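Surface protein SPB1 (Streptococcus agalactiae, PDB 4UZG) forms the backbone of the pilus 2b fibre on the surface of group B streptococcus, its subunits probably linked covalently by a sortase. Local coordinates at residues Q185-V190 / L238-A243. Numbering follows the deposited sequence.
Sequences QGAIFV and LVEKKA
A classic beta bulge interrupts the antiparallel pairing of strands 188-192 and 234-240, with Lys241 and Lys242 both set against Ile188. Ile188 O accepts hydrogen bonds from two backbone N-H groups, both on the same face of its carbonyl plane, Lys241 N at 2.7 Å and Lys242 N at 3.2 Å. Ile188 N returns a bond to Lys242 O at 2.9 Å. Beyond the bulge, Val190 and Val239 form a regular hydrogen-bonded pair, and Val190 CG2 packs on Val239 CB at 3.8 Å. On that same face the Lys242 chain, extended as far as CD and then bent at chi3 (84°), crosses Ile188 at a slant and presses CE to 3.4 Å from Ile188 CD1, a tight contact. One water links Lys242 NZ to Gly186 O. Lys241 lays CG against Val190 CG1 at 3.9 Å, and its NZ goes on to a salt bridge with Glu212. The other face carries Phe189, whose ring has Glu240 CG over one face but offset toward the rim, 4.1 Å above the plane; Glu240 OE1 is held by Leu250 N. Val277 and Lys175 also touch the Phe189 side chain, so this face packs against strands 169-177 and 273-279, consistent with the prealbumin-like beta-sandwich.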
ATOM      1  N   GLN A 185     -12.537   4.576  30.014  1.00  7.80           N
ATOM      2  CA  GLN A 185     -11.132   4.864  29.840  1.00  7.11           C
ATOM      3  C   GLN A 185     -10.270   3.871  30.606  1.00  7.30           C
ATOM      4  O   GLN A 185     -10.722   3.230  31.576  1.00  8.70           O
ATOM      5  CB  GLN A 185     -10.839   6.283  30.326  1.00  7.59           C
ATOM      6  CG  GLN A 185     -10.875   6.411  31.843  1.00  9.97           C
ATOM      7  CD  GLN A 185     -10.551   7.758  32.309  1.00 12.51           C
ATOM      8  OE1 GLN A 185     -11.066   8.749  31.794  1.00 16.47           O
ATOM      9  NE2 GLN A 185      -9.689   7.829  33.313  1.00 14.02           N
ATOM     10  N   GLY A 186      -9.007   3.786  30.210  1.00  6.35           N
ATOM     11  CA  GLY A 186      -8.014   3.107  31.013  1.00  6.79           C
ATOM     12  C   GLY A 186      -7.874   1.620  30.793  1.00  6.59           C
ATOM     13  O   GLY A 186      -7.020   1.011  31.433  1.00  7.34           O
ATOM     14  N   ALA A 187      -8.684   1.017  29.920  1.00  6.32           N
ATOM     15  CA  ALA A 187      -8.474  -0.394  29.581  1.00  6.33           C
ATOM     16  C   ALA A 187      -7.246  -0.501  28.688  1.00  6.16           C
ATOM     17  O   ALA A 187      -7.009   0.377  27.864  1.00  7.73           O
ATOM     18  CB  ALA A 187      -9.671  -0.935  28.837  1.00  7.51           C
ATOM     19  N   ILE A 188      -6.483  -1.578  28.854  1.00  5.70           N
ATOM     20  CA  ILE A 188      -5.301  -1.812  28.050  1.00  6.14           C
ATOM     21  C   ILE A 188      -5.542  -3.031  27.170  1.00  5.82           C
ATOM     22  O   ILE A 188      -5.922  -4.097  27.675  1.00  6.81           O
ATOM     23  CB  ILE A 188      -4.022  -2.019  28.893  1.00  6.58           C
ATOM     24  CG1 ILE A 188      -3.826  -0.822  29.836  1.00  7.66           C
ATOM     25  CG2 ILE A 188      -2.801  -2.240  27.990  1.00  8.04           C
ATOM     26  CD1 ILE A 188      -2.668  -0.981  30.787  1.00  9.14           C
ATOM     27  N   PHE A 189      -5.297  -2.875  25.869  1.00  6.00           N
ATOM     28  CA  PHE A 189      -5.399  -3.955  24.888  1.00  5.80           C
ATOM     29  C   PHE A 189      -4.103  -4.124  24.136  1.00  5.54           C
ATOM     30  O   PHE A 189      -3.341  -3.168  23.926  1.00  6.45           O
ATOM     31  CB  PHE A 189      -6.489  -3.636  23.858  1.00  7.02           C
ATOM     32  CG  PHE A 189      -7.896  -3.798  24.370  1.00  6.83           C
ATOM     33  CD1 PHE A 189      -8.510  -2.782  25.095  1.00  8.96           C
ATOM     34  CD2 PHE A 189      -8.598  -4.971  24.180  1.00  7.15           C
ATOM     35  CE1 PHE A 189      -9.785  -2.930  25.565  1.00 10.02           C
ATOM     36  CE2 PHE A 189      -9.874  -5.118  24.669  1.00  9.15           C
ATOM     37  CZ  PHE A 189     -10.467  -4.108  25.379  1.00 10.04           C
ATOM     38  N   VAL A 190      -3.896  -5.350  23.671  1.00  5.69           N
ATOM     39  CA  VAL A 190      -2.969  -5.651  22.599  1.00  5.59           C
ATOM     40  C   VAL A 190      -3.766  -6.275  21.451  1.00  5.65           C
ATOM     41  O   VAL A 190      -4.877  -6.777  21.653  1.00  6.32           O
ATOM     42  CB  VAL A 190      -1.807  -6.562  23.064  1.00  6.68           C
ATOM     43  CG1 VAL A 190      -0.978  -5.854  24.118  1.00  7.31           C
ATOM     44  CG2 VAL A 190      -2.285  -7.917  23.564  1.00  6.69           C
ATOM     45  N   LEU A 238      -8.840  -8.793  19.583  1.00  5.92           N
ATOM     46  CA  LEU A 238      -8.605  -7.798  20.621  1.00  6.24           C
ATOM     47  C   LEU A 238      -8.417  -8.515  21.943  1.00  6.42           C
ATOM     48  O   LEU A 238      -9.335  -9.193  22.403  1.00  8.36           O
ATOM     49  CB  LEU A 238      -9.795  -6.857  20.728  1.00  6.86           C
ATOM     50  CG  LEU A 238     -10.250  -6.188  19.416  1.00  9.75           C
ATOM     51  CD1 LEU A 238     -11.490  -5.338  19.634  1.00 10.46           C
ATOM     52  CD2 LEU A 238      -9.176  -5.391  18.774  1.00 12.62           C
ATOM     53  N   VAL A 239      -7.252  -8.364  22.549  1.00  6.14           N
ATOM     54  CA  VAL A 239      -6.907  -9.054  23.783  1.00  6.98           C
ATOM     55  C   VAL A 239      -6.783  -8.015  24.906  1.00  6.58           C
ATOM     56  O   VAL A 239      -5.900  -7.161  24.877  1.00  6.76           O
ATOM     57  CB  VAL A 239      -5.598  -9.826  23.628  1.00  8.27           C
ATOM     58  CG1 VAL A 239      -5.189 -10.499  24.922  1.00 10.04           C
ATOM     59  CG2 VAL A 239      -5.694 -10.855  22.500  1.00 10.06           C
ATOM     60  N   GLU A 240      -7.661  -8.097  25.897  1.00  7.02           N
ATOM     61  CA  GLU A 240      -7.594  -7.194  27.023  1.00  7.10           C
ATOM     62  C   GLU A 240      -6.513  -7.661  27.979  1.00  7.63           C
ATOM     63  O   GLU A 240      -6.523  -8.800  28.452  1.00  9.89           O
ATOM     64  CB  GLU A 240      -8.930  -7.124  27.734  1.00  7.99           C
ATOM     65  CG  GLU A 240      -8.982  -6.015  28.738  1.00  8.54           C
ATOM     66  CD  GLU A 240     -10.348  -5.881  29.388  1.00  9.68           C
ATOM     67  OE1 GLU A 240     -10.745  -6.757  30.177  1.00 11.14           O
ATOM     68  OE2 GLU A 240     -11.013  -4.853  29.122  1.00 10.41           O
ATOM     69  N   LYS A 241      -5.579  -6.758  28.262  1.00  7.74           N
ATOM     70  CA  LYS A 241      -4.510  -6.988  29.211  1.00  8.78           C
ATOM     71  C   LYS A 241      -4.815  -6.407  30.588  1.00  8.73           C
ATOM     72  O   LYS A 241      -4.322  -6.930  31.588  1.00 10.67           O
ATOM     73  CB  LYS A 241      -3.207  -6.410  28.692  1.00 10.82           C
ATOM     74  CG  LYS A 241      -2.704  -7.071  27.427  1.00 16.40           C
ATOM     75  CD  LYS A 241      -2.571  -8.594  27.551  1.00 19.80           C
ATOM     76  CE  LYS A 241      -1.533  -9.042  28.566  1.00 22.62           C
ATOM     77  NZ  LYS A 241      -0.125  -8.718  28.195  1.00 24.88           N
ATOM     78  N   LYS A 242      -5.605  -5.341  30.652  1.00  8.21           N
ATOM     79  CA  LYS A 242      -5.995  -4.718  31.923  1.00  8.73           C
ATOM     80  C   LYS A 242      -7.398  -4.168  31.727  1.00  8.11           C
ATOM     81  O   LYS A 242      -7.646  -3.426  30.780  1.00  8.20           O
ATOM     82  CB  LYS A 242      -5.033  -3.600  32.333  1.00 11.33           C
ATOM     83  CG  LYS A 242      -5.339  -3.017  33.710  1.00 16.47           C
ATOM     84  CD  LYS A 242      -4.253  -2.009  34.172  1.00 21.74           C
ATOM     85  CE  LYS A 242      -4.456  -0.556  33.632  1.00 26.71           C
ATOM     86  NZ  LYS A 242      -3.652   0.577  34.353  1.00 28.37           N
ATOM     87  N   ALA A 243      -8.326  -4.548  32.601  1.00  9.87           N
ATOM     88  CA  ALA A 243      -9.669  -4.009  32.539  1.00 10.65           C
ATOM     89  C   ALA A 243      -9.692  -2.580  33.100  1.00  9.91           C
ATOM     90  O   ALA A 243      -8.818  -2.202  33.880  1.00 10.47           O
ATOM     91  CB  ALA A 243     -10.621  -4.899  33.320  1.00 14.01           C
TER
HETATM   92  O   HOH W   1      -4.829   2.396  32.412  1.00  7.67           O